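Local coordinates for protein glutathione transferase (Leptospira interrogans serovar Lai, PDB 3UBK) that binds glutathione and probably transfers it to electrophilic substrates, at residues I22-L27 / Q77-I82; L81-P86 / V150-D155. All coordinates share one frame; numbering follows the deposited sequence. Where two conformers were deposited one is given.

Interaction 1: I22-L27 / Q77-I82. With SO4 (sulfate ion), chain D.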
loop_
_atom_site.group_PDB
_atom_site.type_symbol
_atom_site.label_atom_id
_atom_site.label_comp_id
_atom_site.label_asym_id
_atom_site.label_seq_id
_atom_site.Cartn_x
_atom_site.Cartn_y
_atom_site.Cartn_z
ATOM N N ILE A 22 -3.174 8.744 15.758
ATOM C CA ILE A 22 -4.186 8.933 16.807
ATOM C C ILE A 22 -3.684 9.895 17.892
ATOM O O ILE A 22 -4.392 10.826 18.292
ATOM C CB ILE A 22 -4.582 7.580 17.446
ATOM C CG1 ILE A 22 -5.432 6.744 16.473
ATOM C CG2 ILE A 22 -5.358 7.779 18.768
ATOM C CD1 ILE A 22 -5.608 5.243 16.892
ATOM N N LEU A 23 -2.464 9.666 18.369
ATOM C CA LEU A 23 -1.884 10.486 19.434
ATOM C C LEU A 23 -1.686 11.918 18.988
ATOM O O LEU A 23 -1.945 12.852 19.747
ATOM C CB LEU A 23 -0.537 9.912 19.885
ATOM C CG LEU A 23 -0.683 8.622 20.694
ATOM C CD1 LEU A 23 0.695 7.976 20.918
ATOM C CD2 LEU A 23 -1.407 8.935 22.024
ATOM N N GLU A 24 -1.222 12.096 17.755
ATOM C CA GLU A 24 -0.908 13.433 17.282
ATOM C C GLU A 24 -2.149 14.323 17.139
ATOM O O GLU A 24 -2.071 15.536 17.389
ATOM C CB GLU A 24 -0.121 13.367 15.972
ATOM C CG GLU A 24 0.557 14.676 15.622
ATOM C CD GLU A 24 1.740 15.005 16.543
ATOM O OE1 GLU A 24 2.224 14.120 17.286
ATOM O OE2 GLU A 24 2.199 16.154 16.496
ATOM N N LYS A 25 -3.274 13.718 16.743
ATOM C CA LYS A 25 -4.564 14.395 16.681
ATOM C C LYS A 25 -5.176 14.599 18.071
ATOM O O LYS A 25 -6.110 15.383 18.236
ATOM C CB LYS A 25 -5.555 13.598 15.815
ATOM C CG LYS A 25 -5.322 13.723 14.308
ATOM C CD LYS A 25 -6.399 13.007 13.516
ATOM C CE LYS A 25 -6.126 13.093 12.015
ATOM N NZ LYS A 25 -6.416 14.474 11.433
ATOM N N GLY A 26 -4.670 13.863 19.052
ATOM C CA GLY A 26 -5.177 13.960 20.410
ATOM C C GLY A 26 -6.451 13.170 20.620
ATOM O O GLY A 26 -7.250 13.501 21.489
ATOM N N LEU A 27 -6.666 12.136 19.819
ATOM C CA LEU A 27 -7.878 11.339 19.950
ATOM C C LEU A 27 -7.759 10.409 21.154
ATOM O O LEU A 27 -6.670 9.935 21.463
ATOM C CB LEU A 27 -8.111 10.494 18.695
ATOM C CG LEU A 27 -8.333 11.258 17.385
ATOM C CD1 LEU A 27 -8.297 10.329 16.172
ATOM C CD2 LEU A 27 -9.648 11.998 17.442
ATOM N N GLN A 77 -9.370 17.247 12.383
ATOM C CA GLN A 77 -8.616 18.167 13.244
ATOM C C GLN A 77 -7.113 17.979 13.070
ATOM O O GLN A 77 -6.652 16.893 12.681
ATOM C CB GLN A 77 -8.986 17.992 14.721
ATOM C CG GLN A 77 -8.932 16.547 15.265
ATOM C CD GLN A 77 -10.298 15.885 15.307
ATOM O OE1 GLN A 77 -11.082 15.987 14.360
ATOM N NE2 GLN A 77 -10.601 15.218 16.423
ATOM N N THR A 78 -6.354 19.029 13.380
ATOM C CA THR A 78 -4.920 19.022 13.135
ATOM C C THR A 78 -4.191 17.905 13.897
ATOM O O THR A 78 -4.565 17.551 15.004
ATOM C CB THR A 78 -4.306 20.403 13.428
ATOM O OG1 THR A 78 -4.593 20.789 14.777
ATOM C CG2 THR A 78 -4.896 21.442 12.478
ATOM N N PRO A 79 -3.151 17.321 13.275
ATOM C CA PRO A 79 -2.681 17.619 11.933
ATOM C C PRO A 79 -3.491 16.854 10.906
ATOM O O PRO A 79 -4.013 15.751 11.175
ATOM C CB PRO A 79 -1.249 17.074 11.935
ATOM C CG PRO A 79 -1.343 15.860 12.841
ATOM C CD PRO A 79 -2.300 16.314 13.944
ATOM N N LYS A 80 -3.580 17.446 9.730
ATOM C CA LYS A 80 -4.139 16.781 8.572
ATOM C C LYS A 80 -3.110 15.793 8.052
ATOM O O LYS A 80 -2.060 16.194 7.531
ATOM C CB LYS A 80 -4.465 17.838 7.522
ATOM C CG LYS A 80 -5.627 18.726 7.971
ATOM C CD LYS A 80 -5.863 19.905 7.053
ATOM C CE LYS A 80 -6.923 20.847 7.641
ATOM N NZ LYS A 80 -8.223 20.156 7.955
ATOM N N LEU A 81 -3.386 14.503 8.211
ATOM C CA LEU A 81 -2.427 13.489 7.796
ATOM C C LEU A 81 -2.262 13.508 6.287
ATOM O O LEU A 81 -1.193 13.213 5.772
ATOM C CB LEU A 81 -2.856 12.105 8.284
ATOM C CG LEU A 81 -3.061 12.031 9.802
ATOM C CD1 LEU A 81 -3.472 10.631 10.180
ATOM C CD2 LEU A 81 -1.774 12.439 10.545
ATOM N N ILE A 82 -3.329 13.881 5.590
ATOM C CA ILE A 82 -3.302 14.054 4.146
ATOM C C ILE A 82 -3.456 15.541 3.917
ATOM O O ILE A 82 -4.519 16.096 4.209
ATOM C CB ILE A 82 -4.515 13.356 3.447
ATOM C CG1 ILE A 82 -4.559 11.853 3.744
ATOM C CG2 ILE A 82 -4.483 13.609 1.957
ATOM C CD1 ILE A 82 -3.289 11.111 3.337
HETATM S S SO4 D . -7.762 22.466 14.102
HETATM O O1 SO4 D . -7.915 21.247 14.871
HETATM O O2 SO4 D . -6.636 23.274 14.580
HETATM O O3 SO4 D . -7.573 22.095 12.706
HETATM O O4 SO4 D . -8.989 23.253 14.235
HETATM O O HOH W 1 -8.780 15.616 18.761
HETATM O O HOH W 2 -6.168 17.972 17.107
#

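Interaction 2: L81-P86 / V150-D155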
loop_
_atom_site.group_PDB
_atom_site.type_symbol
_atom_site.label_atom_id
_atom_site.label_comp_id
_atom_site.label_asym_id
_atom_site.label_seq_id
_atom_site.Cartn_x
_atom_site.Cartn_y
_atom_site.Cartn_z
ATOM N N LEU A 81 -3.386 14.503 8.211
ATOM C CA LEU A 81 -2.427 13.489 7.796
ATOM C C LEU A 81 -2.262 13.508 6.287
ATOM O O LEU A 81 -1.193 13.213 5.772
ATOM C CB LEU A 81 -2.856 12.105 8.284
ATOM C CG LEU A 81 -3.061 12.031 9.802
ATOM C CD1 LEU A 81 -3.472 10.631 10.180
ATOM C CD2 LEU A 81 -1.774 12.439 10.545
ATOM N N ILE A 82 -3.329 13.881 5.590
ATOM C CA ILE A 82 -3.302 14.054 4.146
ATOM C C ILE A 82 -3.456 15.541 3.917
ATOM O O ILE A 82 -4.519 16.096 4.209
ATOM C CB ILE A 82 -4.515 13.356 3.447
ATOM C CG1 ILE A 82 -4.559 11.853 3.744
ATOM C CG2 ILE A 82 -4.483 13.609 1.957
ATOM C CD1 ILE A 82 -3.289 11.111 3.337
ATOM N N PRO A 83 -2.409 16.200 3.402
ATOM C CA PRO A 83 -2.498 17.640 3.176
ATOM C C PRO A 83 -3.631 18.021 2.234
ATOM O O PRO A 83 -4.002 17.249 1.342
ATOM C CB PRO A 83 -1.161 17.972 2.512
ATOM C CG PRO A 83 -0.224 16.930 3.024
ATOM C CD PRO A 83 -1.057 15.674 3.124
ATOM N N GLU A 84 -4.154 19.229 2.422
ATOM C CA GLU A 84 -5.231 19.746 1.588
ATOM C C GLU A 84 -4.763 19.974 0.155
ATOM O O GLU A 84 -5.498 19.730 -0.789
ATOM C CB GLU A 84 -5.780 21.045 2.182
ATOM C CG GLU A 84 -6.525 20.832 3.506
ATOM C CD GLU A 84 -7.127 22.115 4.075
ATOM O OE1 GLU A 84 -7.544 22.985 3.280
ATOM O OE2 GLU A 84 -7.188 22.248 5.320
ATOM N N ASP A 85 -3.532 20.430 -0.013
ATOM C CA ASP A 85 -3.004 20.575 -1.359
ATOM C C ASP A 85 -2.781 19.204 -2.009
ATOM O O ASP A 85 -2.043 18.373 -1.481
ATOM C CB ASP A 85 -1.711 21.381 -1.360
ATOM C CG ASP A 85 -1.197 21.635 -2.771
ATOM O OD1 ASP A 85 -0.660 20.695 -3.384
ATOM O OD2 ASP A 85 -1.363 22.768 -3.264
ATOM N N PRO A 86 -3.415 18.960 -3.170
ATOM C CA PRO A 86 -3.362 17.595 -3.729
ATOM C C PRO A 86 -1.975 17.146 -4.174
ATOM O O PRO A 86 -1.672 15.964 -4.112
ATOM C CB PRO A 86 -4.351 17.636 -4.910
ATOM C CG PRO A 86 -4.587 19.079 -5.199
ATOM C CD PRO A 86 -4.330 19.843 -3.910
ATOM N N VAL A 150 5.071 20.391 8.552
ATOM C CA VAL A 150 3.989 19.892 9.410
ATOM C C VAL A 150 3.908 18.361 9.438
ATOM O O VAL A 150 4.297 17.689 8.489
ATOM C CB VAL A 150 2.593 20.472 9.011
ATOM C CG1 VAL A 150 2.518 21.967 9.337
ATOM C CG2 VAL A 150 2.281 20.219 7.515
ATOM N N PHE A 151 3.399 17.826 10.544
ATOM C CA PHE A 151 3.243 16.382 10.734
ATOM C C PHE A 151 2.241 15.873 9.685
ATOM O O PHE A 151 1.226 16.519 9.443
ATOM C CB PHE A 151 2.692 16.148 12.137
ATOM C CG PHE A 151 2.620 14.694 12.551
ATOM C CD1 PHE A 151 1.593 13.869 12.094
ATOM C CD2 PHE A 151 3.548 14.170 13.435
ATOM C CE1 PHE A 151 1.507 12.564 12.498
ATOM C CE2 PHE A 151 3.462 12.860 13.852
ATOM C CZ PHE A 151 2.445 12.050 13.384
ATOM N N THR A 152 2.539 14.750 9.034
ATOM C CA THR A 152 1.598 14.153 8.075
ATOM C C THR A 152 1.593 12.660 8.223
ATOM O O THR A 152 2.311 12.108 9.056
ATOM C CB THR A 152 1.987 14.422 6.611
ATOM O OG1 THR A 152 3.226 13.756 6.328
ATOM C CG2 THR A 152 2.122 15.910 6.345
ATOM N N LEU A 153 0.805 11.998 7.378
ATOM C CA LEU A 153 0.798 10.536 7.305
ATOM C C LEU A 153 2.219 9.983 7.133
ATOM O O LEU A 153 2.560 8.908 7.640
ATOM C CB LEU A 153 -0.038 10.091 6.084
ATOM C CG LEU A 153 0.105 8.595 5.759
ATOM C CD1 LEU A 153 -0.593 7.769 6.846
ATOM C CD2 LEU A 153 -0.454 8.241 4.370
ATOM N N ALA A 154 3.036 10.683 6.364
ATOM C CA ALA A 154 4.377 10.168 6.104
ATOM C C ALA A 154 5.229 10.088 7.389
ATOM O O ALA A 154 6.163 9.292 7.466
ATOM C CB ALA A 154 5.071 11.002 5.033
ATOM N N ASP A 155 4.899 10.896 8.399
ATOM C CA ASP A 155 5.620 10.812 9.681
ATOM C C ASP A 155 5.176 9.604 10.484
ATOM O O ASP A 155 5.954 9.041 11.240
ATOM C CB ASP A 155 5.462 12.101 10.502
ATOM C CG ASP A 155 6.112 13.285 9.829
ATOM O OD1 ASP A 155 7.358 13.353 9.843
ATOM O OD2 ASP A 155 5.390 14.146 9.284
#

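Interaction 1: I22-L27 / Q77-I82
Lys25, in the last turn of helix 13-25, reaches across to the loop 77-82 and donates from NZ to two backbone carbonyls. Its bond to Gln77 O, 2.7 Å from NZ, runs nearly along the C=O axis, whereas that to Pro79 O, also 2.7 Å from NZ, comes in 33° out of the carbonyl plane. The chain stays extended until its last torsion (chi4 -74°), which turns the ammonium group in between the two oxygens. The same nitrogen also makes a salt bridge to Asp72 and a hydrogen bond to Phe75 O. Four acceptors thus surround an ammonium with three N-H groups and must share them; the long lysine chain carries the charge across from the helix.

Lys25 CA adds a weak C-H...O contact, its hydrogen aimed almost straight at Thr78 O, 3.6 Å from the carbon. Two waters bridge the segments: one donates to both Lys25 O and Thr78 O, the other donates to Lys25 O and accepts from Gln77 NE2. Thr78 N gives a nearly straight bond to O1 of a sulfate, probably from the crystallisation liquor.

Pro79, whose preceding peptide is cis, packs against Glu24, which crosses its ring at about a right angle with Glu24 CG 3.6 Å from Pro79 CG; the Glu24 carboxylate goes on to a salt bridge with Lys195. In a separate patch Leu81 CG lies against the lysine methylenes, 3.9 Å from Lys25 CE. Leu27 CD2 makes van der Waals contact with the Gln77 amide, 3.5 Å from NE2.

Gly26 ends the helix in a Schellman motif: its positive phi favours glycine, and its N-H bonds back into the last turn. The contact joins the first helix of the thioredoxin-like N-terminal domain to the linker into the helical C-terminal domain.

Interaction 2: L81-P86 / V150-D155
The ring of Phe151 has Asp155 CB over the centre of one face, 3.9 Å above the plane, and Leu81 CD2 at its edge, in the plane and 3.8 Å from Phe151 CE1. Leu81 and Phe151 lie side by side and point the same way, and one methyl of the leucine fork meets the ring edge. With CG opposite the backbone N (chi1 -173°), Phe151 extends from the loop toward that leucine; Pro79 and Glu24 also touch it.

The segment 150-155 opens helix 153-169 with a capping box, Thr152 with Asp155, as in the N-capping box of the glutathione transferase C-terminal domain. Thr152 is the N-cap: its OG1 accepts from Ala154 N at 3.1 Å. In return, Thr152 N donates to Asp155 OD2 at 2.9 Å, using the anti lone pair of that oxygen. The other carboxylate oxygen, Asp155 OD1, is held by Tyr188 OH and Ile146 N, so the buried acid has partners on both oxygens. Threonine and aspartate suit these places because each can accept a backbone N-H that the first helical turn leaves without a carbonyl partner.

Apolar side chains fill in around the cap. Leu81 CB packs on Leu153 CB, and Ile82 CD1 lies alongside Leu153 CD2 at 4.2 Å; Leu68 of helix 64-74 touches both Leu81 and Leu153. Pro83 crosses Thr152 at about a right angle, bringing its CG near the methyl CG2, with Val92 of helix 86-111 touching both residues.

A backbone bond ties the interdomain linker to the start of this helix: Leu153 N donates to Leu81 O at 2.8 Å, in the carbonyl plane and on a lone pair, with an angle of 168° at the hydrogen.

How the interactions relate
Interactions 1 and 2 have centres 10 Å apart and meet along the linker between helices 64-74 and 86-111, sharing Leu81 and Ile82. They also touch directly: Pro79 CB lies 3.6 Å from Phe151 O, and Glu24 CD lies 3.7 Å from Phe151 CD2. Through the linker, and through this direct touch of Glu24 on Phe151, helix 13-25 meets the start of helix 153-169. Asp72 of helix 64-74 supports both contacts: its OD1 takes both Lys25 NZ and Leu81 N, and its OD2 takes Ile82 N. Neither contact contains a residue known to bind glutathione; the side chains of Leu153 and Leu81 are about 8 and 11 Å from that of Ser64, which binds it.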